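Local coordinates for fatty acid synthase 1, isoform A (PDB 6FN6), which probably builds long-chain saturated fatty acids from acetyl-CoA and malonyl-CoA with NADPH, this chain being its modifying region of dehydratase, enoylreductase and ketoreductase, at residues A[34-38]-A[63-69]; A[122-128]-A[154-158]; A[388-392]-A[420-424]; A[918-924]-A[947-951]. All blocks are in the same frame, centred on the assembly; numbering follows the deposited sequence.

Contact 1 (A[34-38]-A[63-69]); sequences ATGYM and LVFHRAT
Residues 34-38 form the first turn of helix 34-48, closed by Met38 N to Ala34 O at 3.3 Å. Residues 63-65 end strand 58-65; His66 to Ala68 are loop. The axes of helix 34-38 and strand 63-65 cross at 133° and approach to 10.0 Å. CA of Ala34 lies 6.9 Å from CA of Phe65, and CA of Met38 lies 8.6 Å from CA of Leu63. Phe65 is the centre of the contact. Its chi1 of -53° (m) and chi2 of -83° present one ring face to Ala34. Ala34 CB sits 3.6 Å from the ring centroid of Phe65, a CH-pi contact. Met38 adopts m, t, p, which brings its SD to the edge of the same ring, 4.1 Å from Phe65 CZ, a Met-aromatic contact. Its CE reaches Leu63 CD1 (m, t) at 3.9 Å. Tyr37, chi1 m, passes Phe65 more loosely, with CD2 4.4 Å from Phe65 CD1. Its ring also packs on Phe32 and Phe79. Backbone bonds of Leu63 to Ile196 and of Phe65 to Thr194 hold the strand in its sheet. This is consistent with the helix-on-sheet packing of the predicted N-terminal hotdog fold. Ala34 lies about 6 Å from Asp175 and 7 Å from His24 (side chains), the predicted dehydratase residues. The chemistry is apolar and aromatic, so helix and strand are held by close fit beside a probable active site.

Contact 2 (A[122-128]-A[154-158]); sequences PSAVAKE and RSDTV
Residues 122-128 are an irregular loop leading into strand 129-130. Residues 154-155 end strand 152-155. From Asp156 to Val158 the chain turns away from it. CA of Glu128 and CA of Asp156 are 4.3 Å apart. Arg154 (t, t, m) brings its end toward the loop, and its NE meets Glu128 OE1 at 3.0 Å in a salt bridge whose hydrogen bond is weak. Glu128 has chi1 p. Ser155 points its CB away from the loop; its OG donates to Asp156 O at 2.9 Å. Asp156, chi1 p, takes Ser123 N on OD2 at 3.3 Å, and OD2 also bonds Ser160. Thr157, chi1 t, points at the loop. Its CG2 is 3.8 Å from Ser123 OG, and its CB is 3.8 Å from Lys127 O. One water lies 2.6 Å from Lys127 O and, weakly, 3.3 Å from Thr157 OG1, which also bonds Arg970. Val158 CG2 touches Ser123 CB at 3.7 Å. The loop thus enters the edge of the sheet in the predicted C-terminal hotdog fold of the dehydratase.

Contact 3 (A[388-392]-A[420-424]); sequences TKTLE and LLTKF
Phe424, Leu391 and Thr388 bury the most surface here. Residues 389-392 begin helix 389-395, with Glu392 N bonded to Thr388 O at 2.8 Å. Residues 420-423 are the last turn of helix 410-423. Phe424 is the first residue to leave helical angles (phi -97°, psi 14°), and its N bonds Leu420 O at 3.1 Å. The register pairs CA of Thr388 with CA of Leu420 at 8.4 Å, and CA of Glu392 with CA of Phe424 at 8.2 Å. Phe424, chi1 -79° (m) and chi2 -93°, points its ring at the first turn of the other helix. Leu391 (t, p) lays CD2 over one face of that ring, 4.1 Å from the Phe424 centroid, a CH-pi contact. Its CD2 also touches Leu420 CG at 4.0 Å, so Leu391 fills the space between Leu420 and Phe424. Leu420 is t, p. Thr388, chi1 p, sets OG1 at the ring edge, 3.5 Å from Phe424 CZ. Its CG2 packs on Leu420 CD1 at 3.8 Å. Glu392 CG comes within 3.3 Å of Phe424 CE1, and Thr388 OG1 bonds weakly to Glu392 OE2 at 3.4 Å. The contact joins the start of one surface helix to the end of another. Beneath them runs strand 402-409 of a mixed sheet whose strand order is consistent with the pseudo-methyltransferase domain of animal fatty acid synthases: Leu391 rests on Leu404, and Leu421 on Leu406.

Contact 4 (A[918-924]-A[947-951]); sequences RTYMHPE and RGARY
Two irregular segments run side by side, their end-to-end directions 18° apart. CA of Tyr920 lies 5.0 Å from CA of Arg947, and CA of Met921 lies 5.1 Å from CA of Gly948. Gly948, phi 112°, ends helix 935-946 in a Schellman motif, at the turn into strand 951-955 of the Rossmann-type ketoreductase fold. A CB there would crowd Met921 O. Arg947 O accepts Met921 N at 2.9 Å, and Arg947 NH1, on an m, m, t side chain, gives to Thr919 O at 2.7 Å. A water joins His922 O at 2.7 Å to Arg950 N at 2.6 Å. Glu924 N is satisfied by His922 ND1 at 3.1 Å. Arg950 NH2 bonds Ala949 O at 2.8 Å and also Val945 O. Tyr920 OH reaches Glu587 O, and Thr919 OG1 reaches Phe1154 O. Arg918 NE lies 3.4 Å from Arg947 NH2. These two donors do not bond; Glu1151 touches Arg947 and forms a long, weak ion pair with Arg918. The pairing is therefore held by one backbone bond, one arginine-to-carbonyl bond and a bridging water.

The contacts follow one another in the order 1, 2, 3, 4 along the chain. Contacts 1 and 2 belong to the dehydratase and reach the same 12-stranded antiparallel sheet, through strands 58-65 and 152-155. Their centres are 30 Å apart. Contact 1 lies in the predicted N-terminal hotdog half, near the predicted catalytic residues. Contact 2 borders helix 963-974 of the ketoreductase region, and its centre is 29 Å from that of contact 4. Contact 4 lies where the chain enters strands 926-930 and 951-955 of the 13-stranded mixed sheet. Contact 3 is remote, on an eight-stranded sheet, its centre 60 to 77 Å from the others. The four thus sample three folded units, with two contacts in the dehydratase.

Contact 1 (A[34-38]-A[63-69])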
loop_
_atom_site.group_PDB
_atom_site.type_symbol
_atom_site.label_atom_id
_atom_site.label_comp_id
_atom_site.label_asym_id
_atom_site.label_seq_id
_atom_site.Cartn_x
_atom_site.Cartn_y
_atom_site.Cartn_z
ATOM N N ALA A 34 24.891 6.067 6.181
ATOM C CA ALA A 34 23.644 6.368 5.499
ATOM C C ALA A 34 23.758 7.716 4.798
ATOM O O ALA A 34 23.302 7.890 3.667
ATOM C CB ALA A 34 22.495 6.368 6.488
ATOM N N THR A 35 24.379 8.668 5.484
ATOM C CA THR A 35 24.573 10.011 4.956
ATOM C C THR A 35 25.576 10.014 3.809
ATOM O O THR A 35 25.605 10.938 2.995
ATOM C CB THR A 35 25.062 10.966 6.051
ATOM O OG1 THR A 35 26.340 10.526 6.529
ATOM C CG2 THR A 35 24.075 10.997 7.205
ATOM N N GLY A 36 26.396 8.973 3.746
ATOM C CA GLY A 36 27.302 8.793 2.630
ATOM C C GLY A 36 26.516 8.580 1.353
ATOM O O GLY A 36 26.798 9.192 0.323
ATOM N N TYR A 37 25.524 7.698 1.427
ATOM C CA TYR A 37 24.650 7.422 0.296
ATOM C C TYR A 37 23.935 8.677 -0.174
ATOM O O TYR A 37 23.888 8.968 -1.366
ATOM C CB TYR A 37 23.610 6.376 0.675
ATOM C CG TYR A 37 24.164 4.988 0.841
ATOM C CD1 TYR A 37 24.645 4.274 -0.244
ATOM C CD2 TYR A 37 24.186 4.386 2.087
ATOM C CE1 TYR A 37 25.144 2.996 -0.087
ATOM C CE2 TYR A 37 24.676 3.119 2.257
ATOM C CZ TYR A 37 25.153 2.422 1.171
ATOM O OH TYR A 37 25.637 1.151 1.365
ATOM N N MET A 38 23.382 9.415 0.781
ATOM C CA MET A 38 22.633 10.621 0.475
ATOM C C MET A 38 23.516 11.598 -0.287
ATOM O O MET A 38 23.081 12.219 -1.255
ATOM C CB MET A 38 22.107 11.258 1.760
ATOM C CG MET A 38 21.202 10.345 2.572
ATOM S SD MET A 38 20.787 10.987 4.207
ATOM C CE MET A 38 20.104 12.587 3.789
ATOM N N LEU A 63 13.490 8.077 1.838
ATOM C CA LEU A 63 14.779 7.408 1.883
ATOM C C LEU A 63 14.670 6.110 2.666
ATOM O O LEU A 63 14.171 6.095 3.790
ATOM C CB LEU A 63 15.837 8.318 2.506
ATOM C CG LEU A 63 16.340 9.455 1.615
ATOM C CD1 LEU A 63 17.041 10.514 2.437
ATOM C CD2 LEU A 63 17.283 8.908 0.554
ATOM N N VAL A 64 15.136 5.023 2.061
ATOM C CA VAL A 64 15.163 3.728 2.724
ATOM C C VAL A 64 16.572 3.161 2.655
ATOM O O VAL A 64 17.154 3.042 1.578
ATOM C CB VAL A 64 14.152 2.746 2.100
ATOM C CG1 VAL A 64 14.175 1.416 2.844
ATOM C CG2 VAL A 64 12.753 3.337 2.105
ATOM N N PHE A 65 17.114 2.809 3.813
ATOM C CA PHE A 65 18.420 2.178 3.878
ATOM C C PHE A 65 18.216 0.685 4.131
ATOM O O PHE A 65 18.028 0.247 5.266
ATOM C CB PHE A 65 19.266 2.846 4.961
ATOM C CG PHE A 65 19.349 4.342 4.806
ATOM C CD1 PHE A 65 20.261 4.915 3.935
ATOM C CD2 PHE A 65 18.494 5.174 5.510
ATOM C CE1 PHE A 65 20.326 6.290 3.778
ATOM C CE2 PHE A 65 18.559 6.548 5.359
ATOM C CZ PHE A 65 19.475 7.105 4.493
ATOM N N HIS A 66 18.237 -0.084 3.047
ATOM C CA HIS A 66 17.807 -1.479 3.072
ATOM C C HIS A 66 18.780 -2.409 3.790
ATOM O O HIS A 66 18.361 -3.397 4.393
ATOM C CB HIS A 66 17.572 -1.970 1.645
ATOM C CG HIS A 66 16.503 -1.209 0.925
ATOM N ND1 HIS A 66 15.180 -1.593 0.937
ATOM C CD2 HIS A 66 16.560 -0.077 0.182
ATOM C CE1 HIS A 66 14.468 -0.735 0.228
ATOM N NE2 HIS A 66 15.282 0.194 -0.239
ATOM N N ARG A 67 20.073 -2.109 3.713
ATOM C CA ARG A 67 21.073 -2.928 4.384
ATOM C C ARG A 67 22.338 -2.116 4.632
ATOM O O ARG A 67 22.569 -1.094 3.986
ATOM C CB ARG A 67 21.406 -4.175 3.561
ATOM C CG ARG A 67 21.955 -3.900 2.168
ATOM C CD ARG A 67 22.476 -5.184 1.534
ATOM N NE ARG A 67 23.257 -4.949 0.324
ATOM C CZ ARG A 67 24.509 -4.499 0.311
ATOM N NH1 ARG A 67 25.138 -4.227 1.447
ATOM N NH2 ARG A 67 25.137 -4.322 -0.841
ATOM N N ALA A 68 23.161 -2.584 5.562
ATOM C CA ALA A 68 24.413 -1.912 5.878
ATOM C C ALA A 68 25.501 -2.314 4.892
ATOM O O ALA A 68 25.502 -3.432 4.378
ATOM C CB ALA A 68 24.845 -2.232 7.301
ATOM N N THR A 69 26.424 -1.393 4.632
ATOM C CA THR A 69 27.570 -1.675 3.777
ATOM C C THR A 69 28.824 -1.684 4.633
ATOM O O THR A 69 29.213 -0.662 5.198
ATOM C CB THR A 69 27.743 -0.644 2.639
ATOM O OG1 THR A 69 26.505 -0.472 1.936
ATOM C CG2 THR A 69 28.813 -1.095 1.661
#

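Contact 2 (A[122-128]-A[154-158])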
loop_
_atom_site.group_PDB
_atom_site.type_symbol
_atom_site.label_atom_id
_atom_site.label_comp_id
_atom_site.label_asym_id
_atom_site.label_seq_id
_atom_site.Cartn_x
_atom_site.Cartn_y
_atom_site.Cartn_z
ATOM N N PRO A 122 17.982 25.688 25.721
ATOM C CA PRO A 122 18.689 24.502 26.223
ATOM C C PRO A 122 18.145 23.992 27.551
ATOM O O PRO A 122 17.719 24.787 28.386
ATOM C CB PRO A 122 20.132 24.993 26.387
ATOM C CG PRO A 122 20.259 26.131 25.443
ATOM C CD PRO A 122 18.911 26.792 25.418
ATOM N N SER A 123 18.157 22.675 27.730
ATOM C CA SER A 123 17.711 22.062 28.975
ATOM C C SER A 123 18.738 22.290 30.078
ATOM O O SER A 123 19.938 22.125 29.863
ATOM C CB SER A 123 17.472 20.564 28.783
ATOM O OG SER A 123 17.026 19.959 29.985
ATOM N N ALA A 124 18.256 22.678 31.253
ATOM C CA ALA A 124 19.121 22.940 32.395
ATOM C C ALA A 124 18.808 21.983 33.545
ATOM O O ALA A 124 19.094 22.279 34.704
ATOM C CB ALA A 124 18.969 24.380 32.844
ATOM N N VAL A 125 18.215 20.841 33.219
ATOM C CA VAL A 125 17.848 19.845 34.218
ATOM C C VAL A 125 19.099 19.197 34.790
ATOM O O VAL A 125 19.132 18.818 35.959
ATOM C CB VAL A 125 16.890 18.788 33.626
ATOM C CG1 VAL A 125 16.587 17.693 34.645
ATOM C CG2 VAL A 125 15.604 19.448 33.171
ATOM N N ALA A 126 20.110 19.038 33.946
ATOM C CA ALA A 126 21.393 18.493 34.370
ATOM C C ALA A 126 22.497 19.139 33.542
ATOM O O ALA A 126 22.217 19.824 32.559
ATOM C CB ALA A 126 21.415 16.982 34.226
ATOM N N LYS A 127 23.748 18.921 33.934
ATOM C CA LYS A 127 24.873 19.529 33.234
ATOM C C LYS A 127 24.854 19.132 31.763
ATOM O O LYS A 127 24.421 18.036 31.415
ATOM C CB LYS A 127 26.203 19.118 33.877
ATOM C CG LYS A 127 27.414 19.831 33.282
ATOM C CD LYS A 127 28.664 19.681 34.143
ATOM C CE LYS A 127 29.756 20.632 33.683
ATOM N NZ LYS A 127 30.872 20.721 34.659
ATOM N N GLU A 128 25.311 20.037 30.902
ATOM C CA GLU A 128 25.391 19.753 29.476
ATOM C C GLU A 128 26.503 18.750 29.213
ATOM O O GLU A 128 27.421 18.595 30.021
ATOM C CB GLU A 128 25.627 21.035 28.669
ATOM C CG GLU A 128 27.066 21.541 28.659
ATOM C CD GLU A 128 27.267 22.699 27.697
ATOM O OE1 GLU A 128 28.435 23.012 27.374
ATOM O OE2 GLU A 128 26.255 23.288 27.252
ATOM N N ARG A 154 28.983 19.779 21.302
ATOM C CA ARG A 154 28.157 20.057 22.471
ATOM C C ARG A 154 26.724 19.535 22.350
ATOM O O ARG A 154 26.162 19.461 21.258
ATOM C CB ARG A 154 28.135 21.568 22.712
ATOM C CG ARG A 154 27.469 22.012 24.004
ATOM C CD ARG A 154 27.862 23.439 24.379
ATOM N NE ARG A 154 29.305 23.579 24.592
ATOM C CZ ARG A 154 30.159 24.128 23.731
ATOM N NH1 ARG A 154 29.744 24.603 22.561
ATOM N NH2 ARG A 154 31.445 24.199 24.044
ATOM N N SER A 155 26.153 19.164 23.492
ATOM C CA SER A 155 24.758 18.746 23.576
ATOM C C SER A 155 24.236 18.936 24.992
ATOM O O SER A 155 24.968 18.736 25.959
ATOM C CB SER A 155 24.600 17.283 23.162
ATOM O OG SER A 155 23.312 16.799 23.511
ATOM N N ASP A 156 22.969 19.309 25.117
ATOM C CA ASP A 156 22.343 19.389 26.428
ATOM C C ASP A 156 21.978 17.982 26.900
ATOM O O ASP A 156 22.024 17.026 26.124
ATOM C CB ASP A 156 21.115 20.305 26.393
ATOM C CG ASP A 156 20.008 19.778 25.501
ATOM O OD1 ASP A 156 20.280 18.914 24.641
ATOM O OD2 ASP A 156 18.859 20.244 25.656
ATOM N N THR A 157 21.630 17.859 28.174
ATOM C CA THR A 157 21.465 16.552 28.800
ATOM C C THR A 157 20.407 15.682 28.113
ATOM O O THR A 157 20.494 14.457 28.154
ATOM C CB THR A 157 21.103 16.691 30.298
ATOM O OG1 THR A 157 20.856 15.396 30.857
ATOM C CG2 THR A 157 19.876 17.562 30.486
ATOM N N VAL A 158 19.414 16.307 27.487
ATOM C CA VAL A 158 18.357 15.552 26.810
ATOM C C VAL A 158 18.530 15.561 25.294
ATOM O O VAL A 158 17.725 14.969 24.572
ATOM C CB VAL A 158 16.960 16.092 27.178
ATOM C CG1 VAL A 158 16.682 15.879 28.660
ATOM C CG2 VAL A 158 16.829 17.569 26.797
HETATM O O HOH W 1 23.963 15.534 31.900
#

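Contact 3 (A[388-392]-A[420-424])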
loop_
_atom_site.group_PDB
_atom_site.type_symbol
_atom_site.label_atom_id
_atom_site.label_comp_id
_atom_site.label_asym_id
_atom_site.label_seq_id
_atom_site.Cartn_x
_atom_site.Cartn_y
_atom_site.Cartn_z
ATOM N N THR A 388 67.706 -45.650 40.962
ATOM C CA THR A 388 67.652 -44.215 41.218
ATOM C C THR A 388 68.033 -43.419 39.971
ATOM O O THR A 388 68.017 -42.189 39.980
ATOM C CB THR A 388 68.598 -43.812 42.366
ATOM O OG1 THR A 388 69.957 -43.965 41.942
ATOM C CG2 THR A 388 68.356 -44.676 43.593
ATOM N N LYS A 389 68.378 -44.127 38.901
ATOM C CA LYS A 389 68.875 -43.490 37.689
ATOM C C LYS A 389 67.857 -42.510 37.107
ATOM O O LYS A 389 68.229 -41.458 36.587
ATOM C CB LYS A 389 69.253 -44.558 36.660
ATOM C CG LYS A 389 70.601 -45.209 36.953
ATOM C CD LYS A 389 70.819 -46.481 36.151
ATOM C CE LYS A 389 72.183 -47.083 36.455
ATOM N NZ LYS A 389 72.393 -48.393 35.782
ATOM N N THR A 390 66.575 -42.857 37.193
ATOM C CA THR A 390 65.515 -41.970 36.726
ATOM C C THR A 390 65.573 -40.651 37.494
ATOM O O THR A 390 65.524 -39.572 36.905
ATOM C CB THR A 390 64.121 -42.610 36.894
ATOM O OG1 THR A 390 64.084 -43.872 36.216
ATOM C CG2 THR A 390 63.037 -41.707 36.326
ATOM N N LEU A 391 65.679 -40.753 38.815
ATOM C CA LEU A 391 65.788 -39.579 39.673
ATOM C C LEU A 391 67.050 -38.778 39.372
ATOM O O LEU A 391 67.000 -37.557 39.231
ATOM C CB LEU A 391 65.778 -39.999 41.144
ATOM C CG LEU A 391 66.017 -38.896 42.178
ATOM C CD1 LEU A 391 64.936 -37.836 42.099
ATOM C CD2 LEU A 391 66.092 -39.485 43.580
ATOM N N GLU A 392 68.178 -39.476 39.280
ATOM C CA GLU A 392 69.472 -38.833 39.069
ATOM C C GLU A 392 69.463 -37.900 37.862
ATOM O O GLU A 392 69.874 -36.743 37.960
ATOM C CB GLU A 392 70.566 -39.889 38.896
ATOM C CG GLU A 392 71.283 -40.247 40.187
ATOM C CD GLU A 392 72.263 -41.390 40.014
ATOM O OE1 GLU A 392 72.662 -41.663 38.863
ATOM O OE2 GLU A 392 72.641 -42.009 41.029
ATOM N N LEU A 420 65.079 -41.250 50.136
ATOM C CA LEU A 420 65.691 -41.187 48.817
ATOM C C LEU A 420 65.943 -39.733 48.416
ATOM O O LEU A 420 66.986 -39.417 47.842
ATOM C CB LEU A 420 64.807 -41.892 47.786
ATOM C CG LEU A 420 65.412 -42.189 46.411
ATOM C CD1 LEU A 420 66.686 -43.015 46.527
ATOM C CD2 LEU A 420 64.397 -42.910 45.538
ATOM N N LEU A 421 64.990 -38.853 48.717
ATOM C CA LEU A 421 65.159 -37.425 48.454
ATOM C C LEU A 421 66.268 -36.873 49.349
ATOM O O LEU A 421 67.107 -36.089 48.906
ATOM C CB LEU A 421 63.854 -36.657 48.693
ATOM C CG LEU A 421 62.721 -36.854 47.679
ATOM C CD1 LEU A 421 61.452 -36.147 48.145
ATOM C CD2 LEU A 421 63.121 -36.366 46.293
ATOM N N THR A 422 66.260 -37.284 50.612
ATOM C CA THR A 422 67.287 -36.868 51.558
ATOM C C THR A 422 68.642 -37.387 51.084
ATOM O O THR A 422 69.646 -36.676 51.139
ATOM C CB THR A 422 66.999 -37.386 52.985
ATOM O OG1 THR A 422 65.714 -36.922 53.414
ATOM C CG2 THR A 422 68.056 -36.893 53.965
ATOM N N LYS A 423 68.659 -38.632 50.621
ATOM C CA LYS A 423 69.886 -39.260 50.150
ATOM C C LYS A 423 70.536 -38.463 49.028
ATOM O O LYS A 423 71.761 -38.380 48.950
ATOM C CB LYS A 423 69.589 -40.682 49.666
ATOM C CG LYS A 423 70.761 -41.384 48.988
ATOM C CD LYS A 423 70.351 -42.752 48.477
ATOM C CE LYS A 423 71.473 -43.423 47.701
ATOM N NZ LYS A 423 71.006 -44.676 47.047
ATOM N N PHE A 424 69.716 -37.881 48.160
ATOM C CA PHE A 424 70.231 -37.125 47.023
ATOM C C PHE A 424 70.275 -35.625 47.294
ATOM O O PHE A 424 70.436 -34.825 46.373
ATOM C CB PHE A 424 69.402 -37.427 45.775
ATOM C CG PHE A 424 69.753 -38.738 45.128
ATOM C CD1 PHE A 424 70.684 -38.789 44.103
ATOM C CD2 PHE A 424 69.175 -39.920 45.560
ATOM C CE1 PHE A 424 71.020 -39.992 43.509
ATOM C CE2 PHE A 424 69.508 -41.126 44.969
ATOM C CZ PHE A 424 70.433 -41.161 43.943
#

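Contact 4 (A[918-924]-A[947-951])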
loop_
_atom_site.group_PDB
_atom_site.type_symbol
_atom_site.label_atom_id
_atom_site.label_comp_id
_atom_site.label_asym_id
_atom_site.label_seq_id
_atom_site.Cartn_x
_atom_site.Cartn_y
_atom_site.Cartn_z
ATOM N N ARG A 918 21.565 -16.012 41.737
ATOM C CA ARG A 918 21.781 -14.601 41.465
ATOM C C ARG A 918 21.392 -13.759 42.668
ATOM O O ARG A 918 20.319 -13.937 43.244
ATOM C CB ARG A 918 20.995 -14.165 40.225
ATOM C CG ARG A 918 21.071 -12.677 39.942
ATOM C CD ARG A 918 20.565 -12.354 38.551
ATOM N NE ARG A 918 21.441 -12.915 37.527
ATOM C CZ ARG A 918 21.323 -12.683 36.224
ATOM N NH1 ARG A 918 20.359 -11.891 35.768
ATOM N NH2 ARG A 918 22.173 -13.244 35.374
ATOM N N THR A 919 22.286 -12.855 43.052
ATOM C CA THR A 919 22.077 -12.015 44.221
ATOM C C THR A 919 21.614 -10.634 43.793
ATOM O O THR A 919 22.216 -10.003 42.927
ATOM C CB THR A 919 23.366 -11.895 45.072
ATOM O OG1 THR A 919 23.890 -13.202 45.341
ATOM C CG2 THR A 919 23.089 -11.185 46.386
ATOM N N TYR A 920 20.529 -10.176 44.403
ATOM C CA TYR A 920 19.977 -8.861 44.116
ATOM C C TYR A 920 20.186 -7.929 45.305
ATOM O O TYR A 920 20.340 -8.382 46.437
ATOM C CB TYR A 920 18.490 -8.967 43.782
ATOM C CG TYR A 920 18.187 -9.831 42.575
ATOM C CD1 TYR A 920 18.070 -11.211 42.692
ATOM C CD2 TYR A 920 18.011 -9.265 41.319
ATOM C CE1 TYR A 920 17.791 -11.999 41.591
ATOM C CE2 TYR A 920 17.731 -10.046 40.214
ATOM C CZ TYR A 920 17.621 -11.410 40.353
ATOM O OH TYR A 920 17.345 -12.182 39.247
ATOM N N MET A 921 20.205 -6.628 45.043
ATOM C CA MET A 921 20.320 -5.651 46.118
ATOM C C MET A 921 18.988 -5.479 46.844
ATOM O O MET A 921 17.926 -5.819 46.322
ATOM C CB MET A 921 20.800 -4.303 45.579
ATOM C CG MET A 921 22.221 -4.317 45.039
ATOM S SD MET A 921 23.419 -4.975 46.221
ATOM C CE MET A 921 23.834 -6.528 45.432
ATOM N N HIS A 922 19.063 -4.965 48.065
ATOM C CA HIS A 922 17.879 -4.706 48.873
ATOM C C HIS A 922 17.293 -3.336 48.525
ATOM O O HIS A 922 18.001 -2.329 48.579
ATOM C CB HIS A 922 18.238 -4.772 50.358
ATOM C CG HIS A 922 17.061 -4.979 51.255
ATOM N ND1 HIS A 922 16.034 -4.067 51.356
ATOM C CD2 HIS A 922 16.751 -5.992 52.098
ATOM C CE1 HIS A 922 15.138 -4.509 52.219
ATOM N NE2 HIS A 922 15.548 -5.675 52.684
ATOM N N PRO A 923 15.998 -3.290 48.161
ATOM C CA PRO A 923 15.405 -2.031 47.687
ATOM C C PRO A 923 15.120 -1.006 48.789
ATOM O O PRO A 923 14.623 0.079 48.493
ATOM C CB PRO A 923 14.099 -2.493 47.034
ATOM C CG PRO A 923 13.733 -3.723 47.767
ATOM C CD PRO A 923 15.031 -4.402 48.103
ATOM N N GLU A 924 15.425 -1.346 50.036
ATOM C CA GLU A 924 15.204 -0.429 51.151
ATOM C C GLU A 924 16.488 -0.189 51.940
ATOM O O GLU A 924 16.445 0.215 53.103
ATOM C CB GLU A 924 14.114 -0.972 52.078
ATOM C CG GLU A 924 12.757 -1.118 51.408
ATOM C CD GLU A 924 11.689 -1.624 52.355
ATOM O OE1 GLU A 924 12.040 -2.091 53.458
ATOM O OE2 GLU A 924 10.496 -1.554 51.994
ATOM N N ARG A 947 20.051 -4.141 39.715
ATOM C CA ARG A 947 19.875 -5.268 40.623
ATOM C C ARG A 947 18.942 -4.923 41.783
ATOM O O ARG A 947 18.738 -5.734 42.686
ATOM C CB ARG A 947 21.228 -5.737 41.160
ATOM C CG ARG A 947 22.046 -6.582 40.185
ATOM C CD ARG A 947 21.454 -7.972 40.022
ATOM N NE ARG A 947 22.147 -8.754 38.999
ATOM C CZ ARG A 947 22.986 -9.757 39.241
ATOM N NH1 ARG A 947 23.256 -10.143 40.483
ATOM N NH2 ARG A 947 23.554 -10.392 38.227
ATOM N N GLY A 948 18.362 -3.726 41.750
ATOM C CA GLY A 948 17.344 -3.354 42.716
ATOM C C GLY A 948 17.708 -2.280 43.725
ATOM O O GLY A 948 16.881 -1.914 44.558
ATOM N N ALA A 949 18.932 -1.770 43.671
ATOM C CA ALA A 949 19.333 -0.710 44.588
ATOM C C ALA A 949 18.509 0.545 44.305
ATOM O O ALA A 949 18.336 0.935 43.149
ATOM C CB ALA A 949 20.817 -0.422 44.460
ATOM N N ARG A 950 17.998 1.172 45.360
ATOM C CA ARG A 950 17.143 2.345 45.209
ATOM C C ARG A 950 17.605 3.518 46.076
ATOM O O ARG A 950 16.961 4.568 46.111
ATOM C CB ARG A 950 15.696 1.982 45.547
ATOM C CG ARG A 950 15.041 1.048 44.535
ATOM C CD ARG A 950 14.809 1.738 43.197
ATOM N NE ARG A 950 14.232 0.838 42.200
ATOM C CZ ARG A 950 14.933 0.003 41.437
ATOM N NH1 ARG A 950 14.308 -0.771 40.559
ATOM N NH2 ARG A 950 16.255 -0.062 41.544
ATOM N N TYR A 951 18.721 3.333 46.774
ATOM C CA TYR A 951 19.333 4.403 47.553
ATOM C C TYR A 951 20.843 4.375 47.350
ATOM O O TYR A 951 21.513 3.420 47.745
ATOM C CB TYR A 951 18.990 4.267 49.034
ATOM C CG TYR A 951 17.519 4.413 49.346
ATOM C CD1 TYR A 951 16.690 3.301 49.403
ATOM C CD2 TYR A 951 16.960 5.660 49.593
ATOM C CE1 TYR A 951 15.345 3.427 49.692
ATOM C CE2 TYR A 951 15.616 5.795 49.884
ATOM C CZ TYR A 951 14.813 4.676 49.932
ATOM O OH TYR A 951 13.476 4.804 50.221
HETATM O O HOH W 2 18.289 0.232 47.758
#